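Local structure of guanine deaminase (Escherichia coli, 6OHC) at residues S14-T19 with G71-P76; R67-K72 with F388-P393; G142-Q147 with L178-E183; A155-N160 with G200-A205. The protein catalyses the hydrolytic deamination of guanine to xanthine and ammonia, using one zinc ion per subunit. All coordinates share one frame; numbering follows the deposited sequence.

Interaction 1 (S14-T19 with G71-P76)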
loop_
_atom_site.group_PDB
_atom_site.type_symbol
_atom_site.label_atom_id
_atom_site.label_comp_id
_atom_site.label_asym_id
_atom_site.label_seq_id
_atom_site.Cartn_x
_atom_site.Cartn_y
_atom_site.Cartn_z
ATOM N N SER B 14 4.585 6.072 -26.511
ATOM C CA SER B 14 3.447 5.130 -26.496
ATOM C C SER B 14 2.327 5.752 -25.686
ATOM O O SER B 14 2.623 6.202 -24.581
ATOM C CB SER B 14 3.859 3.756 -25.949
ATOM O OG SER B 14 4.949 3.226 -26.711
ATOM N N PHE B 15 1.114 5.769 -26.202
ATOM C CA PHE B 15 -0.024 6.457 -25.545
ATOM C C PHE B 15 -1.102 5.431 -25.231
ATOM O O PHE B 15 -1.320 4.508 -26.029
ATOM C CB PHE B 15 -0.595 7.605 -26.411
ATOM C CG PHE B 15 0.361 8.740 -26.688
ATOM C CD1 PHE B 15 1.363 8.620 -27.665
ATOM C CD2 PHE B 15 0.245 9.943 -25.995
ATOM C CE1 PHE B 15 2.253 9.672 -27.892
ATOM C CE2 PHE B 15 1.134 10.985 -26.232
ATOM C CZ PHE B 15 2.127 10.876 -27.184
ATOM N N ILE B 16 -1.807 5.636 -24.123
ATOM C CA ILE B 16 -3.069 4.909 -23.807
ATOM C C ILE B 16 -4.072 5.922 -23.270
ATOM O O ILE B 16 -3.690 6.800 -22.462
ATOM C CB ILE B 16 -2.878 3.663 -22.928
ATOM C CG1 ILE B 16 -4.026 3.473 -21.955
ATOM C CG2 ILE B 16 -1.546 3.644 -22.191
ATOM C CD1 ILE B 16 -4.841 2.327 -22.258
ATOM N N ASP B 17 -5.293 5.830 -23.768
ATOM C CA ASP B 17 -6.457 6.602 -23.261
ATOM C C ASP B 17 -7.736 5.817 -23.546
ATOM O O ASP B 17 -7.695 4.819 -24.295
ATOM C CB ASP B 17 -6.502 8.001 -23.868
ATOM C CG ASP B 17 -6.777 8.059 -25.376
ATOM O OD1 ASP B 17 -6.520 7.048 -26.064
ATOM O OD2 ASP B 17 -7.223 9.138 -25.844
ATOM N N VAL B 18 -8.803 6.202 -22.876
ATOM C CA VAL B 18 -10.172 5.732 -23.131
ATOM C C VAL B 18 -10.875 6.868 -23.896
ATOM O O VAL B 18 -10.840 8.029 -23.442
ATOM C CB VAL B 18 -10.890 5.319 -21.834
ATOM C CG1 VAL B 18 -12.272 4.742 -22.118
ATOM C CG2 VAL B 18 -10.074 4.301 -21.066
ATOM N N THR B 19 -11.463 6.524 -25.041
ATOM C CA THR B 19 -11.853 7.489 -26.092
ATOM C C THR B 19 -13.277 7.945 -25.861
ATOM O O THR B 19 -13.617 8.909 -26.491
ATOM C CB THR B 19 -11.679 6.892 -27.495
ATOM O OG1 THR B 19 -12.402 5.662 -27.474
ATOM C CG2 THR B 19 -10.218 6.697 -27.822
ATOM N N GLY B 71 9.937 4.478 -25.022
ATOM C CA GLY B 71 10.296 3.671 -23.844
ATOM C C GLY B 71 9.390 3.988 -22.670
ATOM O O GLY B 71 9.343 3.174 -21.751
ATOM N N LYS B 72 8.687 5.124 -22.705
ATOM C CA LYS B 72 7.745 5.527 -21.644
ATOM C C LYS B 72 6.324 5.337 -22.127
ATOM O O LYS B 72 6.114 5.264 -23.355
ATOM C CB LYS B 72 8.069 6.955 -21.207
ATOM C CG LYS B 72 9.531 7.066 -20.807
ATOM C CD LYS B 72 9.836 7.757 -19.548
ATOM C CE LYS B 72 11.198 7.397 -19.000
ATOM N NZ LYS B 72 12.255 7.618 -19.995
ATOM N N LEU B 73 5.394 5.262 -21.175
ATOM C CA LEU B 73 3.955 5.269 -21.465
ATOM C C LEU B 73 3.369 6.644 -21.122
ATOM O O LEU B 73 3.678 7.153 -20.060
ATOM C CB LEU B 73 3.292 4.152 -20.679
ATOM C CG LEU B 73 2.176 3.488 -21.474
ATOM C CD1 LEU B 73 2.747 2.724 -22.657
ATOM C CD2 LEU B 73 1.379 2.547 -20.602
ATOM N N ILE B 74 2.553 7.237 -22.006
ATOM C CA ILE B 74 1.963 8.588 -21.823
ATOM C C ILE B 74 0.462 8.406 -21.644
ATOM O O ILE B 74 -0.154 7.758 -22.481
ATOM C CB ILE B 74 2.328 9.484 -23.002
ATOM C CG1 ILE B 74 3.845 9.515 -23.203
ATOM C CG2 ILE B 74 1.728 10.875 -22.849
ATOM C CD1 ILE B 74 4.304 10.331 -24.408
ATOM N N VAL B 75 -0.074 8.901 -20.539
ATOM C CA VAL B 75 -1.504 8.752 -20.175
ATOM C C VAL B 75 -2.077 10.129 -19.853
ATOM O O VAL B 75 -1.362 11.091 -19.607
ATOM C CB VAL B 75 -1.632 7.784 -18.987
ATOM C CG1 VAL B 75 -1.029 6.442 -19.318
ATOM C CG2 VAL B 75 -0.996 8.360 -17.706
ATOM N N PRO B 76 -3.400 10.282 -19.857
ATOM C CA PRO B 76 -4.015 11.533 -19.436
ATOM C C PRO B 76 -3.785 11.703 -17.933
ATOM O O PRO B 76 -3.560 10.709 -17.247
ATOM C CB PRO B 76 -5.500 11.363 -19.726
ATOM C CG PRO B 76 -5.602 10.065 -20.577
ATOM C CD PRO B 76 -4.364 9.260 -20.275
#

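Interaction 2 (R67-K72 with F388-P393)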
loop_
_atom_site.group_PDB
_atom_site.type_symbol
_atom_site.label_atom_id
_atom_site.label_comp_id
_atom_site.label_asym_id
_atom_site.label_seq_id
_atom_site.Cartn_x
_atom_site.Cartn_y
_atom_site.Cartn_z
ATOM N N ARG B 67 9.782 16.196 -28.407
ATOM C CA ARG B 67 10.022 15.681 -27.035
ATOM C C ARG B 67 9.877 14.164 -27.087
ATOM O O ARG B 67 8.726 13.677 -27.272
ATOM C CB ARG B 67 9.053 16.330 -26.064
ATOM C CG ARG B 67 9.220 17.836 -25.993
ATOM C CD ARG B 67 7.867 18.492 -25.829
ATOM N NE ARG B 67 7.951 19.918 -26.049
ATOM C CZ ARG B 67 8.117 20.817 -25.095
ATOM N NH1 ARG B 67 8.252 20.422 -23.831
ATOM N NH2 ARG B 67 8.197 22.098 -25.419
ATOM N N ASP B 68 11.002 13.456 -27.064
ATOM C CA ASP B 68 11.050 12.007 -27.434
ATOM C C ASP B 68 10.974 11.195 -26.139
ATOM O O ASP B 68 11.976 11.231 -25.387
ATOM C CB ASP B 68 12.302 11.694 -28.271
ATOM C CG ASP B 68 12.390 10.270 -28.773
ATOM O OD1 ASP B 68 11.459 9.400 -28.464
ATOM O OD2 ASP B 68 13.408 9.995 -29.440
ATOM N N TYR B 69 9.826 10.551 -25.878
ATOM C CA TYR B 69 9.584 9.733 -24.654
ATOM C C TYR B 69 9.391 8.273 -25.050
ATOM O O TYR B 69 8.701 7.565 -24.343
ATOM C CB TYR B 69 8.356 10.250 -23.888
ATOM C CG TYR B 69 8.483 11.672 -23.380
ATOM C CD1 TYR B 69 9.515 12.012 -22.519
ATOM C CD2 TYR B 69 7.571 12.653 -23.729
ATOM C CE1 TYR B 69 9.619 13.286 -21.993
ATOM C CE2 TYR B 69 7.673 13.945 -23.250
ATOM C CZ TYR B 69 8.721 14.278 -22.408
ATOM O OH TYR B 69 8.864 15.539 -21.898
ATOM N N ARG B 70 9.967 7.831 -26.165
ATOM C CA ARG B 70 9.993 6.385 -26.530
ATOM C C ARG B 70 10.592 5.571 -25.385
ATOM O O ARG B 70 11.568 6.015 -24.825
ATOM C CB ARG B 70 10.698 6.167 -27.861
ATOM C CG ARG B 70 9.733 6.494 -28.999
ATOM C CD ARG B 70 10.355 6.492 -30.354
ATOM N NE ARG B 70 11.485 7.408 -30.418
ATOM C CZ ARG B 70 12.374 7.373 -31.393
ATOM N NH1 ARG B 70 12.248 6.463 -32.348
ATOM N NH2 ARG B 70 13.380 8.226 -31.400
ATOM N N GLY B 71 9.937 4.478 -25.022
ATOM C CA GLY B 71 10.296 3.671 -23.844
ATOM C C GLY B 71 9.390 3.988 -22.670
ATOM O O GLY B 71 9.343 3.174 -21.751
ATOM N N LYS B 72 8.687 5.124 -22.705
ATOM C CA LYS B 72 7.745 5.527 -21.644
ATOM C C LYS B 72 6.324 5.337 -22.127
ATOM O O LYS B 72 6.114 5.264 -23.355
ATOM C CB LYS B 72 8.069 6.955 -21.207
ATOM C CG LYS B 72 9.531 7.066 -20.807
ATOM C CD LYS B 72 9.836 7.757 -19.548
ATOM C CE LYS B 72 11.198 7.397 -19.000
ATOM N NZ LYS B 72 12.255 7.618 -19.995
ATOM N N PHE B 388 -1.298 15.777 -19.165
ATOM C CA PHE B 388 -0.889 14.356 -19.321
ATOM C C PHE B 388 0.372 14.064 -18.506
ATOM O O PHE B 388 1.063 15.003 -18.041
ATOM C CB PHE B 388 -0.678 14.020 -20.807
ATOM C CG PHE B 388 0.330 14.850 -21.556
ATOM C CD1 PHE B 388 -0.030 16.082 -22.104
ATOM C CD2 PHE B 388 1.639 14.412 -21.711
ATOM C CE1 PHE B 388 0.906 16.865 -22.775
ATOM C CE2 PHE B 388 2.557 15.184 -22.412
ATOM C CZ PHE B 388 2.193 16.415 -22.949
ATOM N N VAL B 389 0.639 12.759 -18.356
ATOM C CA VAL B 389 1.730 12.228 -17.518
ATOM C C VAL B 389 2.598 11.299 -18.373
ATOM O O VAL B 389 2.072 10.370 -18.998
ATOM C CB VAL B 389 1.120 11.485 -16.324
ATOM C CG1 VAL B 389 2.147 10.858 -15.409
ATOM C CG2 VAL B 389 0.201 12.380 -15.528
ATOM N N VAL B 390 3.905 11.524 -18.371
ATOM C CA VAL B 390 4.865 10.551 -18.940
ATOM C C VAL B 390 5.235 9.592 -17.812
ATOM O O VAL B 390 5.749 10.043 -16.756
ATOM C CB VAL B 390 6.079 11.232 -19.571
ATOM C CG1 VAL B 390 7.024 10.206 -20.169
ATOM C CG2 VAL B 390 5.621 12.220 -20.621
ATOM N N MET B 391 4.939 8.311 -18.038
ATOM C CA MET B 391 5.095 7.244 -17.035
ATOM C C MET B 391 6.222 6.308 -17.476
ATOM O O MET B 391 6.332 6.004 -18.672
ATOM C CB MET B 391 3.784 6.481 -16.878
ATOM C CG MET B 391 2.750 7.256 -16.080
ATOM S SD MET B 391 1.348 6.246 -15.779
ATOM C CE MET B 391 1.913 5.505 -14.243
ATOM N N GLU B 392 7.095 5.961 -16.536
ATOM C CA GLU B 392 8.100 4.902 -16.666
ATOM C C GLU B 392 7.638 3.775 -15.767
ATOM O O GLU B 392 7.995 3.727 -14.605
ATOM C CB GLU B 392 9.457 5.423 -16.192
ATOM C CG GLU B 392 10.605 4.424 -16.358
ATOM C CD GLU B 392 11.871 5.031 -15.815
ATOM O OE1 GLU B 392 11.766 6.101 -15.231
ATOM O OE2 GLU B 392 12.934 4.380 -15.913
ATOM N N PRO B 393 6.819 2.841 -16.252
ATOM C CA PRO B 393 6.375 1.719 -15.438
ATOM C C PRO B 393 7.500 0.717 -15.142
ATOM O O PRO B 393 7.246 -0.211 -14.356
ATOM C CB PRO B 393 5.292 1.091 -16.342
ATOM C CG PRO B 393 5.807 1.340 -17.722
ATOM C CD PRO B 393 6.354 2.750 -17.638
HETATM O O HOH W 1 13.869 5.220 -18.125
#

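Interaction 3 (G142-Q147 with L178-E183)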
loop_
_atom_site.group_PDB
_atom_site.type_symbol
_atom_site.label_atom_id
_atom_site.label_comp_id
_atom_site.label_asym_id
_atom_site.label_seq_id
_atom_site.Cartn_x
_atom_site.Cartn_y
_atom_site.Cartn_z
ATOM N N GLY B 142 -10.621 22.792 1.084
ATOM C CA GLY B 142 -9.715 23.819 1.607
ATOM C C GLY B 142 -9.734 23.889 3.112
ATOM O O GLY B 142 -9.964 22.893 3.731
ATOM N N THR B 143 -9.569 25.098 3.635
ATOM C CA THR B 143 -9.607 25.424 5.077
ATOM C C THR B 143 -10.938 26.115 5.343
ATOM O O THR B 143 -11.575 26.511 4.374
ATOM C CB THR B 143 -8.378 26.293 5.366
ATOM O OG1 THR B 143 -8.288 27.332 4.371
ATOM C CG2 THR B 143 -7.117 25.440 5.373
ATOM N N VAL B 144 -11.334 26.226 6.613
ATOM C CA VAL B 144 -12.401 27.144 7.097
ATOM C C VAL B 144 -11.953 28.600 6.803
ATOM O O VAL B 144 -12.819 29.434 6.454
ATOM C CB VAL B 144 -12.675 26.904 8.589
ATOM C CG1 VAL B 144 -11.468 27.338 9.440
ATOM C CG2 VAL B 144 -13.934 27.679 9.028
ATOM N N HIS B 145 -10.654 28.898 6.910
ATOM C CA HIS B 145 -10.037 30.235 6.664
ATOM C C HIS B 145 -10.003 30.542 5.168
ATOM O O HIS B 145 -9.397 29.806 4.402
ATOM C CB HIS B 145 -8.610 30.318 7.241
ATOM C CG HIS B 145 -8.507 29.864 8.664
ATOM N ND1 HIS B 145 -8.026 28.599 9.027
ATOM C CD2 HIS B 145 -8.844 30.503 9.812
ATOM C CE1 HIS B 145 -8.127 28.472 10.331
ATOM N NE2 HIS B 145 -8.645 29.628 10.837
ATOM N N PRO B 146 -10.640 31.640 4.706
ATOM C CA PRO B 146 -10.659 31.984 3.278
ATOM C C PRO B 146 -9.312 32.457 2.707
ATOM O O PRO B 146 -9.102 32.238 1.544
ATOM C CB PRO B 146 -11.683 33.127 3.174
ATOM C CG PRO B 146 -11.698 33.744 4.568
ATOM C CD PRO B 146 -11.375 32.607 5.536
ATOM N N GLN B 147 -8.439 33.075 3.505
ATOM C CA GLN B 147 -7.098 33.513 3.005
ATOM C C GLN B 147 -6.265 32.277 2.626
ATOM O O GLN B 147 -5.403 32.409 1.752
ATOM C CB GLN B 147 -6.412 34.462 3.984
ATOM C CG GLN B 147 -7.180 35.786 4.112
ATOM C CD GLN B 147 -6.670 36.726 5.179
ATOM O OE1 GLN B 147 -7.335 36.964 6.192
ATOM N NE2 GLN B 147 -5.493 37.296 4.948
ATOM N N LEU B 178 -11.676 26.858 14.978
ATOM C CA LEU B 178 -11.982 26.422 13.592
ATOM C C LEU B 178 -13.450 26.670 13.204
ATOM O O LEU B 178 -13.837 26.135 12.165
ATOM C CB LEU B 178 -11.677 24.926 13.473
ATOM C CG LEU B 178 -11.051 24.507 12.151
ATOM C CD1 LEU B 178 -9.609 25.023 12.065
ATOM C CD2 LEU B 178 -11.108 22.994 12.057
ATOM N N LEU B 179 -14.258 27.354 14.013
ATOM C CA LEU B 179 -15.671 27.631 13.648
ATOM C C LEU B 179 -15.749 28.885 12.762
ATOM O O LEU B 179 -15.018 29.814 13.009
ATOM C CB LEU B 179 -16.520 27.831 14.907
ATOM C CG LEU B 179 -16.705 26.606 15.794
ATOM C CD1 LEU B 179 -17.822 26.879 16.788
ATOM C CD2 LEU B 179 -17.002 25.358 14.993
ATOM N N ASP B 180 -16.622 28.885 11.755
ATOM C CA ASP B 180 -17.098 30.119 11.089
ATOM C C ASP B 180 -18.503 30.399 11.670
ATOM O O ASP B 180 -18.847 29.760 12.703
ATOM C CB ASP B 180 -16.981 30.007 9.564
ATOM C CG ASP B 180 -17.829 28.905 8.931
ATOM O OD1 ASP B 180 -18.731 28.402 9.602
ATOM O OD2 ASP B 180 -17.568 28.556 7.754
ATOM N N THR B 181 -19.281 31.308 11.055
ATOM C CA THR B 181 -20.734 31.469 11.337
ATOM C C THR B 181 -21.494 31.244 10.020
ATOM O O THR B 181 -20.868 31.324 8.972
ATOM C CB THR B 181 -20.969 32.831 12.017
ATOM O OG1 THR B 181 -20.558 33.824 11.084
ATOM C CG2 THR B 181 -20.193 32.932 13.305
ATOM N N ALA B 182 -22.784 30.949 10.071
ATOM C CA ALA B 182 -23.651 30.866 8.873
ATOM C C ALA B 182 -23.376 32.079 7.968
ATOM O O ALA B 182 -23.050 31.895 6.789
ATOM C CB ALA B 182 -25.099 30.797 9.300
ATOM N N GLU B 183 -23.420 33.298 8.524
ATOM C CA GLU B 183 -23.307 34.544 7.725
ATOM C C GLU B 183 -21.893 34.711 7.169
ATOM O O GLU B 183 -21.789 35.021 5.961
ATOM C CB GLU B 183 -23.759 35.768 8.526
ATOM C CG GLU B 183 -25.256 35.694 8.785
ATOM C CD GLU B 183 -25.857 36.931 9.419
ATOM O OE1 GLU B 183 -25.251 38.003 9.225
ATOM O OE2 GLU B 183 -26.926 36.824 10.115
#

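Interaction 4 (A155-N160 with G200-A205)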
loop_
_atom_site.group_PDB
_atom_site.type_symbol
_atom_site.label_atom_id
_atom_site.label_comp_id
_atom_site.label_asym_id
_atom_site.label_seq_id
_atom_site.Cartn_x
_atom_site.Cartn_y
_atom_site.Cartn_z
ATOM N N ALA B 155 -1.637 29.244 -5.981
ATOM C CA ALA B 155 -0.607 28.264 -6.359
ATOM C C ALA B 155 -1.068 27.550 -7.632
ATOM O O ALA B 155 -0.279 27.494 -8.581
ATOM C CB ALA B 155 -0.353 27.328 -5.210
ATOM N N ALA B 156 -2.304 27.054 -7.663
ATOM C CA ALA B 156 -2.876 26.324 -8.809
ATOM C C ALA B 156 -2.923 27.237 -10.033
ATOM O O ALA B 156 -2.631 26.760 -11.151
ATOM C CB ALA B 156 -4.258 25.835 -8.471
ATOM N N SER B 157 -3.291 28.506 -9.814
ATOM C CA SER B 157 -3.428 29.533 -10.875
ATOM C C SER B 157 -2.094 29.745 -11.568
ATOM O O SER B 157 -2.074 29.959 -12.761
ATOM C CB SER B 157 -3.932 30.850 -10.334
ATOM O OG SER B 157 -4.629 31.506 -11.376
ATOM N N HIS B 158 -0.988 29.703 -10.843
ATOM C CA HIS B 158 0.326 30.052 -11.425
ATOM C C HIS B 158 0.646 29.107 -12.598
ATOM O O HIS B 158 1.306 29.558 -13.501
ATOM C CB HIS B 158 1.367 30.041 -10.310
ATOM C CG HIS B 158 2.713 30.503 -10.739
ATOM N ND1 HIS B 158 2.931 31.774 -11.308
ATOM C CD2 HIS B 158 3.908 29.873 -10.705
ATOM C CE1 HIS B 158 4.219 31.894 -11.611
ATOM N NE2 HIS B 158 4.844 30.744 -11.231
ATOM N N ILE B 159 0.199 27.843 -12.599
ATOM C CA ILE B 159 0.538 26.857 -13.675
ATOM C C ILE B 159 -0.700 26.591 -14.535
ATOM O O ILE B 159 -0.644 25.716 -15.384
ATOM C CB ILE B 159 1.079 25.541 -13.062
ATOM C CG1 ILE B 159 0.054 24.880 -12.129
ATOM C CG2 ILE B 159 2.439 25.759 -12.380
ATOM C CD1 ILE B 159 0.506 23.563 -11.566
ATOM N N ASN B 160 -1.765 27.372 -14.320
ATOM C CA ASN B 160 -3.095 27.286 -14.986
ATOM C C ASN B 160 -3.645 25.846 -14.903
ATOM O O ASN B 160 -4.058 25.268 -15.943
ATOM C CB ASN B 160 -3.061 27.820 -16.411
ATOM C CG ASN B 160 -4.451 27.935 -17.010
ATOM O OD1 ASN B 160 -5.425 28.148 -16.286
ATOM N ND2 ASN B 160 -4.554 27.732 -18.307
ATOM N N GLY B 200 -9.480 31.506 -15.216
ATOM C CA GLY B 200 -8.753 30.500 -16.018
ATOM C C GLY B 200 -9.469 29.174 -15.969
ATOM O O GLY B 200 -10.669 29.147 -16.230
ATOM N N ARG B 201 -8.772 28.099 -15.588
ATOM C CA ARG B 201 -9.333 26.732 -15.536
ATOM C C ARG B 201 -9.755 26.401 -14.090
ATOM O O ARG B 201 -10.167 25.218 -13.824
ATOM C CB ARG B 201 -8.295 25.749 -16.100
ATOM C CG ARG B 201 -7.933 25.993 -17.561
ATOM C CD ARG B 201 -6.678 25.237 -17.963
ATOM N NE ARG B 201 -6.974 23.821 -17.981
ATOM C CZ ARG B 201 -6.137 22.817 -17.682
ATOM N NH1 ARG B 201 -4.881 23.026 -17.324
ATOM N NH2 ARG B 201 -6.591 21.586 -17.776
ATOM N N LEU B 202 -9.703 27.365 -13.179
ATOM C CA LEU B 202 -10.142 27.178 -11.765
ATOM C C LEU B 202 -11.670 27.128 -11.668
ATOM O O LEU B 202 -12.319 27.689 -12.519
ATOM C CB LEU B 202 -9.530 28.274 -10.894
ATOM C CG LEU B 202 -8.020 28.287 -10.881
ATOM C CD1 LEU B 202 -7.507 29.477 -10.079
ATOM C CD2 LEU B 202 -7.517 26.999 -10.277
ATOM N N LEU B 203 -12.179 26.377 -10.685
ATOM C CA LEU B 203 -13.620 26.147 -10.415
ATOM C C LEU B 203 -13.843 26.100 -8.901
ATOM O O LEU B 203 -12.956 25.615 -8.163
ATOM C CB LEU B 203 -14.036 24.858 -11.108
ATOM C CG LEU B 203 -13.946 24.894 -12.635
ATOM C CD1 LEU B 203 -14.025 23.489 -13.204
ATOM C CD2 LEU B 203 -15.000 25.827 -13.241
ATOM N N TYR B 204 -14.959 26.651 -8.439
ATOM C CA TYR B 204 -15.319 26.725 -6.999
ATOM C C TYR B 204 -16.298 25.602 -6.656
ATOM O O TYR B 204 -17.228 25.277 -7.440
ATOM C CB TYR B 204 -15.920 28.090 -6.626
ATOM C CG TYR B 204 -15.989 28.271 -5.136
ATOM C CD1 TYR B 204 -17.073 27.769 -4.428
ATOM C CD2 TYR B 204 -14.940 28.842 -4.426
ATOM C CE1 TYR B 204 -17.139 27.889 -3.044
ATOM C CE2 TYR B 204 -14.992 28.952 -3.050
ATOM C CZ TYR B 204 -16.087 28.469 -2.350
ATOM O OH TYR B 204 -16.123 28.525 -0.986
ATOM N N ALA B 205 -16.130 25.032 -5.477
ATOM C CA ALA B 205 -17.108 24.070 -4.940
ATOM C C ALA B 205 -17.607 24.626 -3.606
ATOM O O ALA B 205 -16.784 24.997 -2.743
ATOM C CB ALA B 205 -16.484 22.685 -4.776
HETATM O O HOH W 2 -6.047 27.865 -13.846
#

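Interaction 1 (S14-T19 with G71-P76)
K72 opens the contact as the chain comes out of its corner, with K72 O 3.8 Å from S14 CB. From here the N-terminal strand 14-18 is joined in parallel to the start of strand 73-84, whose other edge is flanked by strand 388-391 through backbone bonds of L73 and V75. L73, paired with S14, splits its branches: CD1 rests on S14 CB at 3.6 Å, while CD2 reaches I16 CG2 at 3.5 Å. The hydroxyl of S14 is taken by E36 O. I74 carries both backbone bonds, its N donating to S14 O (2.8 Å) and its O accepting from I16 N (3.2 Å), so that one residue is bracketed by two of the opposing strand, as in a regular parallel ladder. Its side chain lies alongside F15. CD1 sits over one face of the phenyl ring, 4.0 Å from the centroid of F15, and CG2 presses on F15 CE2. The ring is laid there by chi1 (-63°), which sets CG anti to the carbonyl carbon. Shortening F15 to an alanine would probably open a gap beside I74 and deprive F50 and F380 of an edge-to-face partner. V75 adds a lighter touch, CG1 to I16 CG2. P76, lacking an amide hydrogen, approaches I16 O through CD at 3.4 Å. The chemistry implies a buried, largely apolar seam whose polar backbone pairing is carried by I74.

Interaction 2 (R67-K72 with F388-P393)
V390 lies in the angle between Y69 and K72 and touches both. Its CG2 stands over a face of the tyrosine ring, 3.8 Å from the centroid of Y69 and displaced toward the rim, a CH-pi contact in which the two side chains cross at about a right angle. Its CG1 serves both neighbours, meeting K72 CB at 3.6 Å and also touching Y69 CG. The valine can do this because CG1 is anti to the backbone N (chi1 -179°), which leaves CG2 anti to the carbonyl carbon. K72 CB also lies 3.2 Å from M391 O, and the lysine chain, bent at chi2 and chi4, then passes E392 with its CE 3.8 Å from E392 CB. The charged ends do not meet: K72 NZ and E392 OE1 are 5.0 Å apart, and the water between the two side chains is held only weakly. The setting is a corner of the chain, where it leaves strand 67-70 through a type II beta turn from Y69 to K72, closed by K72 N to Y69 O, and takes up a different sheet or face in strand 73-84; G71 takes the positive-phi place. Ahead of it D68 forms an Asx turn, OD1 accepting from R70 N. The same carboxylate is gripped side-on by the guanidinium in a salt bridge, with R70 NE on OD1 and R70 NH2 on D68 OD2 at 2.6 Å. The amide and NE approach OD1 from opposite faces of the carboxylate plane. Further out, Y426 forms a cation-pi contact with K72, and Y69 OH is hydrogen-bonded to the hydroxyl of Y429.

Interaction 3 (G142-Q147 with L178-E183)
V144 meets L178 and D180 in a buried van der Waals contact between two loops of the amidohydrolase TIM barrel, the first following strand 135-141, the second lying beyond strand 164-169 and starting from a 3-10 residue at L178. They lead into helices 146-158 and 182-196, and no hydrogen bond passes between them. The valine does most of the touching. Its CG2, anti to the backbone N, lies 3.5 Å from L178 O and 3.9 Å from D180 CB, while CG1, placed between the backbone N and the carbonyl carbon (chi1 68°), faces L178 CG at 3.9 Å. L178 returns the contact with CD1, which lies 4.0 Å from V144 CG1 and also approaches H145 CE1. The imidazole is itself packed on the valine, with V144 CG1 3.6 Å above the ring plane of H145 and over its centre, so CG1 sits in the corner formed by the ring and the leucine. Just before, T143 OG1 donates to H145 O at 2.7 Å, in the carbonyl plane and on a lone pair, which ties the turn together ahead of the helix. D180 lays its CB and the flank of its carboxylate on V144 CG2, while OD2 forms a salt bridge with K167 and OD1 accepts from Q218. The side chain of L178 is also about 4 Å from that of R209, a substrate-binding residue by similarity. Chemically, then, the loops meet mostly through the V144 methyls, and the buried charge of D180 is probably balanced by K167, beside the apolar patch.

Interaction 4 (A155-N160 with G200-A205)
R201 reaches across to N160 where helix 146-158 ends, in the TIM barrel, just ahead of strand 203-208. N160, with positive phi, is the C-prime residue of a Schellman motif closing that helix. The arginine crosses the N160 side chain at about a right angle. Its CB lies 3.7 Å from N160 OD1 and its CG 3.5 Å from the same oxygen; CD then sits 3.3 Å from N160 ND2. The chain bends at chi3 (69°), the guanidinium and amide planes ending 82° apart. NE and CZ pass the backbone O of N160, to which NH1 donates at 2.8 Å; this oxygen lies near the edge of the guanidinium yet tilted from its plane, while NH2 forms salt bridges with D387 and E385. N160 ND2 in turn is hydrogen-bonded to D431. A leucine in place of R201 would probably cost N160 O this donor at the helix end and D387 and E385 a positive partner. Next along the chain, L202 spreads its two methyls over the last turn of the helix: CD1 is 3.8 Å from S157 OG, and CD2 is 3.9 Å from A156 CB.

How the interactions relate
From the N terminus, interaction 1 comes first, closing a loop of about fifty residues and joining the N-terminal strand 14-18 to strand 73-84. Interaction 2 begins where it ends, sharing G71 and K72, and closes a far longer loop that brings in strand 388-391 from the C-terminal part; the two touch directly, L73 and V75 meeting M391 and V389 through their backbones. Interactions 3 and 4 are both nested inside that long loop. They cross each other, since their segments alternate along the chain, and tie the two ends of helix 146-158 to the loop before helix 182-196 and to the chain leading into strand 203-208. Interactions 1 and 3 lie on opposite sides of the chain's centre.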